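Local atomic coordinates of calcineurin-like phosphoesterase domain-containing protein (Aquifex aeolicus, PDB entry 1XM7), a protein that is of unknown function but belongs to the calcineurin-like phosphoesterase family and is therefore probably a hydrolase. Residues A[71-76]-A[91-96]; A[106-111]-A[136-141]; A[143-148]-A[166-171]. One frame throughout, in Å; residues are numbered along the deposited sequence.

Contact 1 (A[71-76]-A[91-96])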
loop_
_atom_site.group_PDB
_atom_site.type_symbol
_atom_site.label_atom_id
_atom_site.label_comp_id
_atom_site.label_asym_id
_atom_site.label_seq_id
_atom_site.Cartn_x
_atom_site.Cartn_y
_atom_site.Cartn_z
ATOM N N PRO A 71 -12.806 -2.182 -11.296
ATOM C CA PRO A 71 -12.298 -3.248 -12.161
ATOM C C PRO A 71 -10.883 -3.711 -11.790
ATOM O O PRO A 71 -10.224 -3.110 -10.948
ATOM C CB PRO A 71 -12.378 -2.618 -13.551
ATOM C CG PRO A 71 -12.121 -1.173 -13.275
ATOM C CD PRO A 71 -12.953 -0.920 -12.044
ATOM N N GLY A 72 -10.429 -4.795 -12.409
ATOM C CA GLY A 72 -9.100 -5.311 -12.135
ATOM C C GLY A 72 -9.036 -6.295 -10.981
ATOM O O GLY A 72 -9.989 -6.435 -10.212
ATOM N N ARG A 73 -7.911 -6.997 -10.875
ATOM C CA ARG A 73 -7.686 -7.958 -9.795
ATOM C C ARG A 73 -7.190 -7.169 -8.575
ATOM O O ARG A 73 -6.482 -6.179 -8.711
ATOM C CB ARG A 73 -6.646 -8.997 -10.240
ATOM C CG ARG A 73 -5.977 -9.789 -9.120
ATOM C CD ARG A 73 -5.261 -11.034 -9.660
ATOM N NE ARG A 73 -6.236 -11.992 -10.184
ATOM C CZ ARG A 73 -6.750 -13.016 -9.501
ATOM N NH1 ARG A 73 -6.381 -13.248 -8.247
ATOM N NH2 ARG A 73 -7.663 -13.798 -10.066
ATOM N N LYS A 74 -7.575 -7.596 -7.381
ATOM C CA LYS A 74 -7.156 -6.903 -6.167
ATOM C C LYS A 74 -6.554 -7.864 -5.156
ATOM O O LYS A 74 -7.183 -8.843 -4.768
ATOM C CB LYS A 74 -8.352 -6.173 -5.548
ATOM C CG LYS A 74 -8.950 -5.147 -6.493
ATOM C CD LYS A 74 -10.260 -4.562 -5.993
ATOM C CE LYS A 74 -10.887 -3.651 -7.050
ATOM N NZ LYS A 74 -11.338 -4.440 -8.225
ATOM N N ILE A 75 -5.321 -7.597 -4.744
ATOM C CA ILE A 75 -4.683 -8.456 -3.762
ATOM C C ILE A 75 -4.200 -7.565 -2.621
ATOM O O ILE A 75 -3.854 -6.404 -2.841
ATOM C CB ILE A 75 -3.508 -9.278 -4.395
ATOM C CG1 ILE A 75 -2.169 -8.623 -4.109
ATOM C CG2 ILE A 75 -3.687 -9.402 -5.902
ATOM C CD1 ILE A 75 -1.578 -9.051 -2.803
ATOM N N LEU A 76 -4.202 -8.102 -1.403
ATOM C CA LEU A 76 -3.785 -7.342 -0.225
ATOM C C LEU A 76 -2.603 -7.956 0.518
ATOM O O LEU A 76 -2.462 -9.184 0.585
ATOM C CB LEU A 76 -4.959 -7.201 0.765
ATOM C CG LEU A 76 -4.629 -6.826 2.229
ATOM C CD1 LEU A 76 -4.218 -5.364 2.313
ATOM C CD2 LEU A 76 -5.836 -7.066 3.131
ATOM N N TYR A 91 -13.100 -8.344 -0.503
ATOM C CA TYR A 91 -12.715 -7.047 -1.024
ATOM C C TYR A 91 -11.423 -7.246 -1.804
ATOM O O TYR A 91 -10.958 -6.344 -2.506
ATOM C CB TYR A 91 -12.527 -6.063 0.121
ATOM C CG TYR A 91 -13.840 -5.673 0.780
ATOM C CD1 TYR A 91 -14.768 -4.853 0.118
ATOM C CD2 TYR A 91 -14.151 -6.110 2.071
ATOM C CE1 TYR A 91 -15.969 -4.473 0.734
ATOM C CE2 TYR A 91 -15.349 -5.736 2.690
ATOM C CZ TYR A 91 -16.247 -4.915 2.021
ATOM O OH TYR A 91 -17.392 -4.508 2.667
ATOM N N PHE A 92 -10.875 -8.457 -1.688
ATOM C CA PHE A 92 -9.640 -8.848 -2.359
ATOM C C PHE A 92 -9.745 -10.276 -2.882
ATOM O O PHE A 92 -10.514 -11.092 -2.356
ATOM C CB PHE A 92 -8.473 -8.752 -1.383
ATOM C CG PHE A 92 -8.197 -7.362 -0.928
ATOM C CD1 PHE A 92 -7.426 -6.505 -1.706
ATOM C CD2 PHE A 92 -8.753 -6.881 0.253
ATOM C CE1 PHE A 92 -7.211 -5.184 -1.318
ATOM C CE2 PHE A 92 -8.546 -5.561 0.648
ATOM C CZ PHE A 92 -7.772 -4.711 -0.142
ATOM N N ASP A 93 -8.962 -10.567 -3.920
ATOM C CA ASP A 93 -8.930 -11.884 -4.544
ATOM C C ASP A 93 -7.846 -12.735 -3.913
ATOM O O ASP A 93 -7.966 -13.955 -3.841
ATOM C CB ASP A 93 -8.664 -11.739 -6.037
ATOM C CG ASP A 93 -9.677 -10.840 -6.711
ATOM O OD1 ASP A 93 -9.324 -9.715 -7.114
ATOM O OD2 ASP A 93 -10.845 -11.260 -6.830
ATOM N N GLU A 94 -6.786 -12.075 -3.462
ATOM C CA GLU A 94 -5.658 -12.742 -2.815
ATOM C C GLU A 94 -5.246 -11.910 -1.605
ATOM O O GLU A 94 -5.231 -10.676 -1.660
ATOM C CB GLU A 94 -4.463 -12.848 -3.777
ATOM C CG GLU A 94 -4.683 -13.706 -5.039
ATOM C CD GLU A 94 -3.604 -13.495 -6.120
ATOM O OE1 GLU A 94 -2.401 -13.455 -5.771
ATOM O OE2 GLU A 94 -3.954 -13.379 -7.322
ATOM N N ILE A 95 -4.925 -12.582 -0.510
ATOM C CA ILE A 95 -4.480 -11.897 0.694
ATOM C C ILE A 95 -3.232 -12.606 1.204
ATOM O O ILE A 95 -3.217 -13.827 1.375
ATOM C CB ILE A 95 -5.553 -11.917 1.796
ATOM C CG1 ILE A 95 -6.797 -11.170 1.315
ATOM C CG2 ILE A 95 -5.017 -11.271 3.055
ATOM C CD1 ILE A 95 -7.933 -11.194 2.293
ATOM N N TYR A 96 -2.182 -11.828 1.423
ATOM C CA TYR A 96 -0.916 -12.347 1.918
ATOM C C TYR A 96 -0.709 -11.687 3.271
ATOM O O TYR A 96 -0.670 -10.461 3.364
ATOM C CB TYR A 96 0.185 -11.974 0.931
ATOM C CG TYR A 96 -0.025 -12.646 -0.398
ATOM C CD1 TYR A 96 0.324 -13.983 -0.581
ATOM C CD2 TYR A 96 -0.659 -11.985 -1.441
ATOM C CE1 TYR A 96 0.040 -14.649 -1.761
ATOM C CE2 TYR A 96 -0.951 -12.644 -2.633
ATOM C CZ TYR A 96 -0.598 -13.981 -2.782
ATOM O OH TYR A 96 -0.895 -14.655 -3.943
#
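Backbone hydrogen bonds form the spine of this parallel strand pair, whose axes diverge by only 19°. Both polar backbone atoms of L76 bond to strand 94-96: its N donates to E94 O (2.8 Å) and its O accepts from Y96 N (2.8 Å), nearly along the C=O axis. One step earlier D93, with non-extended backbone angles, holds K74 at two points. D93 N donates to K74 O at 2.6 Å, and the side-chain oxygen OD1 takes K74 N with its anti lone pair at 2.8 Å, so a carboxylate stands where a strand carbonyl would otherwise accept. The pairing closes a beta-alpha-beta unit, strand 73-77, helix 85-88, strand 94-96, and puts 94-96 at the margin of its sheet as counted within this chain. Apolar contacts line both faces. L76 CB sits 3.5 Å from the centroid of the F92 ring, directly over its face, a CH-pi contact, while F53 meets the same ring edge-to-face. On the other face I75 CD1 abuts the edge of Y96 at CD2 (3.4 Å). Charged groups lie on that side too: R73, bent at chi3, brings NH1 to E94 OE2 in a 2.6 Å salt bridge, a weak hydrogen bond with its N-H poorly aimed, and Y96 OH donates to the other oxygen, E94 OE1. K74 NZ turns away, toward G72 O and, more strongly, L70 O.

Contact 2 (A[106-111]-A[136-141]); sequences GKRILL and FKENCD
R108 carries most of this contact, with its backbone in a close, well-directed grip and its side chain in a looser one. The tight part is a two-bond ring with D141. R108 N donates to D141 OD2 at 2.9 Å, its N-H pointing almost straight at that oxygen and meeting the anti lone pair, and D141 N returns a bond to R108 O at 2.8 Å, in the carbonyl plane. D141 CG lies anti to its own carbonyl carbon (chi1 -66°), which turns the carboxylate back onto the strand and leaves OD2 also beside K107 CA and CB. Next to this ring C140 SG packs against L110 CB at 4.0 Å, in the buried part of the interface.

Outward the contact loosens. The R108 chain, with CG anti to the backbone N (chi1 -157°), runs fully extended from CG to NE across the turn 138-140. Its guanidinium covers E138 O, which stands 3.1 Å above the plane and toward the rim, too poorly aligned for a hydrogen bond. R108 NH2 instead reaches E138 OE1 in a 3.0 Å salt bridge, guanidinium and carboxylate being turned 77° apart. R108 NE is buried and has no partner in the model. Chi2 of E138 folds the glutamate chain, and N139 takes positive phi in a Schellman motif, its N bonded to F136 O, so the exposed asparagine marks where the chain leaves the helix. K107 sends its NZ away to I188 O.

The turn is the exit of helix 125-137 in the beta-alpha-beta unit that continues into strand 142-145. R108 pairs with L142 just beyond D141, L110 rests on V131 and I134 of the helix, and I109 faces I102 and H104 of strand 99-104.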
loop_
_atom_site.group_PDB
_atom_site.type_symbol
_atom_site.label_atom_id
_atom_site.label_comp_id
_atom_site.label_asym_id
_atom_site.label_seq_id
_atom_site.Cartn_x
_atom_site.Cartn_y
_atom_site.Cartn_z
ATOM N N GLY A 106 12.214 -8.626 -15.490
ATOM C CA GLY A 106 13.505 -9.011 -14.957
ATOM C C GLY A 106 13.671 -8.848 -13.457
ATOM O O GLY A 106 13.796 -9.844 -12.730
ATOM N N LYS A 107 13.672 -7.600 -12.990
ATOM C CA LYS A 107 13.856 -7.313 -11.573
ATOM C C LYS A 107 12.840 -7.964 -10.634
ATOM O O LYS A 107 11.693 -8.222 -11.004
ATOM C CB LYS A 107 13.938 -5.799 -11.368
ATOM C CG LYS A 107 15.170 -5.228 -12.078
ATOM C CD LYS A 107 15.506 -3.798 -11.682
ATOM C CE LYS A 107 16.844 -3.378 -12.304
ATOM N NZ LYS A 107 17.228 -1.980 -11.942
ATOM N N ARG A 108 13.302 -8.246 -9.418
ATOM C CA ARG A 108 12.511 -8.910 -8.389
ATOM C C ARG A 108 12.002 -7.904 -7.361
ATOM O O ARG A 108 12.785 -7.137 -6.799
ATOM C CB ARG A 108 13.386 -9.967 -7.724
ATOM C CG ARG A 108 12.635 -11.070 -7.050
ATOM C CD ARG A 108 13.557 -12.243 -6.765
ATOM N NE ARG A 108 12.840 -13.274 -6.025
ATOM C CZ ARG A 108 13.293 -14.504 -5.802
ATOM N NH1 ARG A 108 14.480 -14.878 -6.268
ATOM N NH2 ARG A 108 12.559 -15.359 -5.098
ATOM N N ILE A 109 10.693 -7.929 -7.107
ATOM C CA ILE A 109 10.069 -6.985 -6.182
ATOM C C ILE A 109 9.420 -7.552 -4.913
ATOM O O ILE A 109 8.560 -8.439 -4.968
ATOM C CB ILE A 109 8.989 -6.141 -6.905
ATOM C CG1 ILE A 109 9.554 -5.563 -8.206
ATOM C CG2 ILE A 109 8.521 -5.009 -5.993
ATOM C CD1 ILE A 109 8.519 -4.868 -9.076
ATOM N N LEU A 110 9.833 -7.000 -3.773
ATOM C CA LEU A 110 9.298 -7.384 -2.476
ATOM C C LEU A 110 8.179 -6.408 -2.150
ATOM O O LEU A 110 8.367 -5.185 -2.179
ATOM C CB LEU A 110 10.361 -7.277 -1.379
ATOM C CG LEU A 110 10.276 -8.165 -0.125
ATOM C CD1 LEU A 110 10.795 -7.384 1.059
ATOM C CD2 LEU A 110 8.870 -8.625 0.147
ATOM N N LEU A 111 7.016 -6.968 -1.845
ATOM C CA LEU A 111 5.846 -6.194 -1.478
ATOM C C LEU A 111 5.564 -6.485 -0.016
ATOM O O LEU A 111 5.333 -7.636 0.376
ATOM C CB LEU A 111 4.643 -6.627 -2.300
ATOM C CG LEU A 111 4.788 -6.652 -3.819
ATOM C CD1 LEU A 111 3.498 -7.177 -4.404
ATOM C CD2 LEU A 111 5.102 -5.264 -4.355
ATOM N N PHE A 136 17.003 -9.512 1.533
ATOM C CA PHE A 136 18.344 -10.059 1.343
ATOM C C PHE A 136 18.344 -11.517 0.902
ATOM O O PHE A 136 18.999 -11.884 -0.075
ATOM C CB PHE A 136 19.161 -9.943 2.631
ATOM C CG PHE A 136 19.372 -8.535 3.102
ATOM C CD1 PHE A 136 19.666 -7.516 2.198
ATOM C CD2 PHE A 136 19.325 -8.232 4.467
ATOM C CE1 PHE A 136 19.914 -6.212 2.647
ATOM C CE2 PHE A 136 19.570 -6.934 4.929
ATOM C CZ PHE A 136 19.864 -5.922 4.017
ATOM N N LYS A 137 17.613 -12.341 1.645
ATOM C CA LYS A 137 17.522 -13.770 1.371
ATOM C C LYS A 137 17.086 -14.070 -0.057
ATOM O O LYS A 137 17.640 -14.957 -0.702
ATOM C CB LYS A 137 16.545 -14.428 2.355
ATOM C CG LYS A 137 16.258 -15.914 2.109
ATOM C CD LYS A 137 14.979 -16.339 2.849
ATOM C CE LYS A 137 14.590 -17.809 2.614
ATOM N NZ LYS A 137 15.422 -18.787 3.396
ATOM N N GLU A 138 16.094 -13.335 -0.551
ATOM C CA GLU A 138 15.591 -13.563 -1.902
ATOM C C GLU A 138 16.284 -12.719 -2.966
ATOM O O GLU A 138 15.892 -12.736 -4.125
ATOM C CB GLU A 138 14.084 -13.307 -1.949
ATOM C CG GLU A 138 13.278 -14.156 -0.984
ATOM C CD GLU A 138 13.511 -15.653 -1.166
ATOM O OE1 GLU A 138 13.281 -16.177 -2.283
ATOM O OE2 GLU A 138 13.924 -16.308 -0.183
ATOM N N ASN A 139 17.310 -11.976 -2.569
ATOM C CA ASN A 139 18.057 -11.138 -3.501
ATOM C C ASN A 139 17.148 -10.219 -4.289
ATOM O O ASN A 139 17.225 -10.151 -5.513
ATOM C CB ASN A 139 18.868 -12.018 -4.452
ATOM C CG ASN A 139 19.944 -12.803 -3.725
ATOM O OD1 ASN A 139 20.958 -12.235 -3.308
ATOM N ND2 ASN A 139 19.718 -14.110 -3.543
ATOM N N CYS A 140 16.297 -9.500 -3.570
ATOM C CA CYS A 140 15.352 -8.580 -4.188
ATOM C C CYS A 140 15.982 -7.286 -4.688
ATOM O O CYS A 140 16.962 -6.780 -4.125
ATOM C CB CYS A 140 14.219 -8.265 -3.211
ATOM S SG CYS A 140 13.178 -9.697 -2.856
ATOM N N ASP A 141 15.401 -6.757 -5.758
ATOM C CA ASP A 141 15.888 -5.533 -6.360
ATOM C C ASP A 141 15.173 -4.295 -5.826
ATOM O O ASP A 141 15.762 -3.215 -5.720
ATOM C CB ASP A 141 15.733 -5.625 -7.879
ATOM C CG ASP A 141 16.619 -6.700 -8.480
ATOM O OD1 ASP A 141 17.856 -6.498 -8.508
ATOM O OD2 ASP A 141 16.087 -7.750 -8.907
#

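Contact 3 (A[143-148]-A[166-171])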
loop_
_atom_site.group_PDB
_atom_site.type_symbol
_atom_site.label_atom_id
_atom_site.label_comp_id
_atom_site.label_asym_id
_atom_site.label_seq_id
_atom_site.Cartn_x
_atom_site.Cartn_y
_atom_site.Cartn_z
ATOM N N LEU A 143 11.804 -2.790 -3.034
ATOM C CA LEU A 143 10.814 -3.006 -1.996
ATOM C C LEU A 143 9.771 -1.924 -2.131
ATOM O O LEU A 143 10.093 -0.745 -2.103
ATOM C CB LEU A 143 11.436 -2.913 -0.602
ATOM C CG LEU A 143 10.436 -2.868 0.568
ATOM C CD1 LEU A 143 9.626 -4.154 0.610
ATOM C CD2 LEU A 143 11.174 -2.665 1.880
ATOM N N ILE A 144 8.523 -2.328 -2.313
ATOM C CA ILE A 144 7.432 -1.374 -2.396
ATOM C C ILE A 144 6.698 -1.608 -1.084
ATOM O O ILE A 144 6.343 -2.746 -0.759
ATOM C CB ILE A 144 6.505 -1.679 -3.575
ATOM C CG1 ILE A 144 7.320 -1.698 -4.863
ATOM C CG2 ILE A 144 5.401 -0.627 -3.668
ATOM C CD1 ILE A 144 6.478 -1.749 -6.104
ATOM N N HIS A 145 6.501 -0.542 -0.317
ATOM C CA HIS A 145 5.833 -0.660 0.975
ATOM C C HIS A 145 4.932 0.530 1.262
ATOM O O HIS A 145 4.703 1.374 0.406
ATOM C CB HIS A 145 6.881 -0.759 2.080
ATOM C CG HIS A 145 7.685 0.488 2.239
ATOM N ND1 HIS A 145 7.146 1.658 2.725
ATOM C CD2 HIS A 145 8.964 0.775 1.901
ATOM C CE1 HIS A 145 8.056 2.614 2.675
ATOM N NE2 HIS A 145 9.168 2.105 2.178
ATOM N N GLY A 146 4.414 0.569 2.482
ATOM C CA GLY A 146 3.571 1.666 2.913
ATOM C C GLY A 146 3.948 2.000 4.349
ATOM O O GLY A 146 5.117 2.250 4.660
ATOM N N HIS A 147 2.952 2.025 5.223
ATOM C CA HIS A 147 3.174 2.272 6.636
ATOM C C HIS A 147 3.686 3.651 7.078
ATOM O O HIS A 147 3.174 4.198 8.053
ATOM C CB HIS A 147 4.095 1.180 7.185
ATOM C CG HIS A 147 4.219 1.192 8.676
ATOM N ND1 HIS A 147 5.215 1.881 9.334
ATOM C CD2 HIS A 147 3.455 0.620 9.637
ATOM C CE1 HIS A 147 5.061 1.732 10.638
ATOM N NE2 HIS A 147 4.000 0.970 10.847
ATOM N N VAL A 148 4.684 4.214 6.398
ATOM C CA VAL A 148 5.210 5.528 6.803
ATOM C C VAL A 148 4.407 6.700 6.239
ATOM O O VAL A 148 4.404 6.944 5.032
ATOM C CB VAL A 148 6.679 5.708 6.385
ATOM C CG1 VAL A 148 7.230 6.986 7.007
ATOM C CG2 VAL A 148 7.498 4.497 6.821
ATOM N N CYS A 166 13.696 1.363 -2.386
ATOM C CA CYS A 166 12.275 1.271 -2.079
ATOM C C CYS A 166 11.442 2.459 -2.545
ATOM O O CYS A 166 11.967 3.490 -2.955
ATOM C CB CYS A 166 12.096 1.116 -0.563
ATOM S SG CYS A 166 12.642 2.591 0.365
ATOM N N ILE A 167 10.128 2.293 -2.472
ATOM C CA ILE A 167 9.188 3.340 -2.835
ATOM C C ILE A 167 7.981 3.193 -1.919
ATOM O O ILE A 167 7.470 2.090 -1.723
ATOM C CB ILE A 167 8.735 3.231 -4.295
ATOM C CG1 ILE A 167 7.250 3.575 -4.372
ATOM C CG2 ILE A 167 9.073 1.867 -4.857
ATOM C CD1 ILE A 167 6.560 3.069 -5.596
ATOM N N ASN A 168 7.535 4.314 -1.366
ATOM C CA ASN A 168 6.419 4.337 -0.436
ATOM C C ASN A 168 5.086 4.479 -1.165
ATOM O O ASN A 168 4.807 5.532 -1.735
ATOM C CB ASN A 168 6.603 5.507 0.526
ATOM C CG ASN A 168 5.702 5.419 1.731
ATOM O OD1 ASN A 168 4.582 4.929 1.640
ATOM N ND2 ASN A 168 6.180 5.911 2.867
ATOM N N ALA A 169 4.263 3.429 -1.132
ATOM C CA ALA A 169 2.958 3.432 -1.796
ATOM C C ALA A 169 1.821 4.077 -0.988
ATOM O O ALA A 169 0.671 4.089 -1.432
ATOM C CB ALA A 169 2.578 2.026 -2.160
ATOM N N ASN A 170 2.144 4.609 0.190
ATOM C CA ASN A 170 1.158 5.252 1.061
ATOM C C ASN A 170 0.501 6.426 0.347
ATOM O O ASN A 170 1.183 7.272 -0.215
ATOM C CB ASN A 170 1.839 5.743 2.344
ATOM C CG ASN A 170 0.863 6.355 3.340
ATOM O OD1 ASN A 170 0.967 6.119 4.544
ATOM N ND2 ASN A 170 -0.077 7.152 2.848
ATOM N N VAL A 171 -0.825 6.476 0.384
ATOM C CA VAL A 171 -1.574 7.543 -0.276
ATOM C C VAL A 171 -1.092 8.940 0.084
ATOM O O VAL A 171 -0.976 9.798 -0.782
ATOM C CB VAL A 171 -3.083 7.455 0.045
ATOM C CG1 VAL A 171 -3.679 6.228 -0.608
ATOM C CG2 VAL A 171 -3.298 7.413 1.551
#
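The segment 143-148 carries the Gly-His-x-His signature of calcineurin-like phosphoesterases in G146, H147 and V148, followed by H149, and is paired in parallel with the edge strand 166-168. Three backbone bonds make the ladder: I167 N to L143 O, H145 N to I167 O, and the short A169 N to H145 O at 2.6 Å, almost straight along the C=O axis. I144 CG1 and I167 CG2 lie side by side at 4.0 Å on one face, and I144 CG2 reaches A169 CB. On the opposite face H145 occupies the crowded rotamer, CG between backbone N and carbonyl carbon (chi1 66°), which folds the ring back over the ladder. I167 O stands beneath the middle of one ring face, C166 SG lies at the edge 3.9 Å from H145 NE2, and N168 CG approaches obliquely at CE1. NE2 is buried without a partner, whereas H145 ND1 donates to G146 O at 2.9 Å. That same oxygen accepts V148 N, so one carbonyl fixes both the H145 ring and the turn after it.

In the next shell the C166-C159 disulfide ties down the start of the edge strand. H147 turns away from the pair; its N bonds D9 OD1 and its ring meets H113 and Y114, consistent with the metal-site motif of this family. N168, with CG anti to its backbone N, uses both ends of its amide: OD1 accepts N170 N in an Asx turn, and ND2 donates to a lone pair of V148 O at 3.0 Å.

Contacts 2 and 3 share one sheet and touch where strands 107-112 and 142-145 pair: L110 O lies 2.9 Å from I144 N, a probable hydrogen bond, and I109 CG2 packs on I144 CG1. Their centres are 15 Å apart. Contact 1 belongs to the other sheet, centred about 21 Å from contact 2 and 18 Å from contact 3, and touches neither. All three follow in series along the chain. The likely active site, judged by the family, lies nearest contact 3, through H147 with D9 and H113. From contact 1, strand 73-77 runs on through M78 into the Gly-Asn-His-Asp sequence typical of this family, which ends at D82 and by family resemblance probably borders that site.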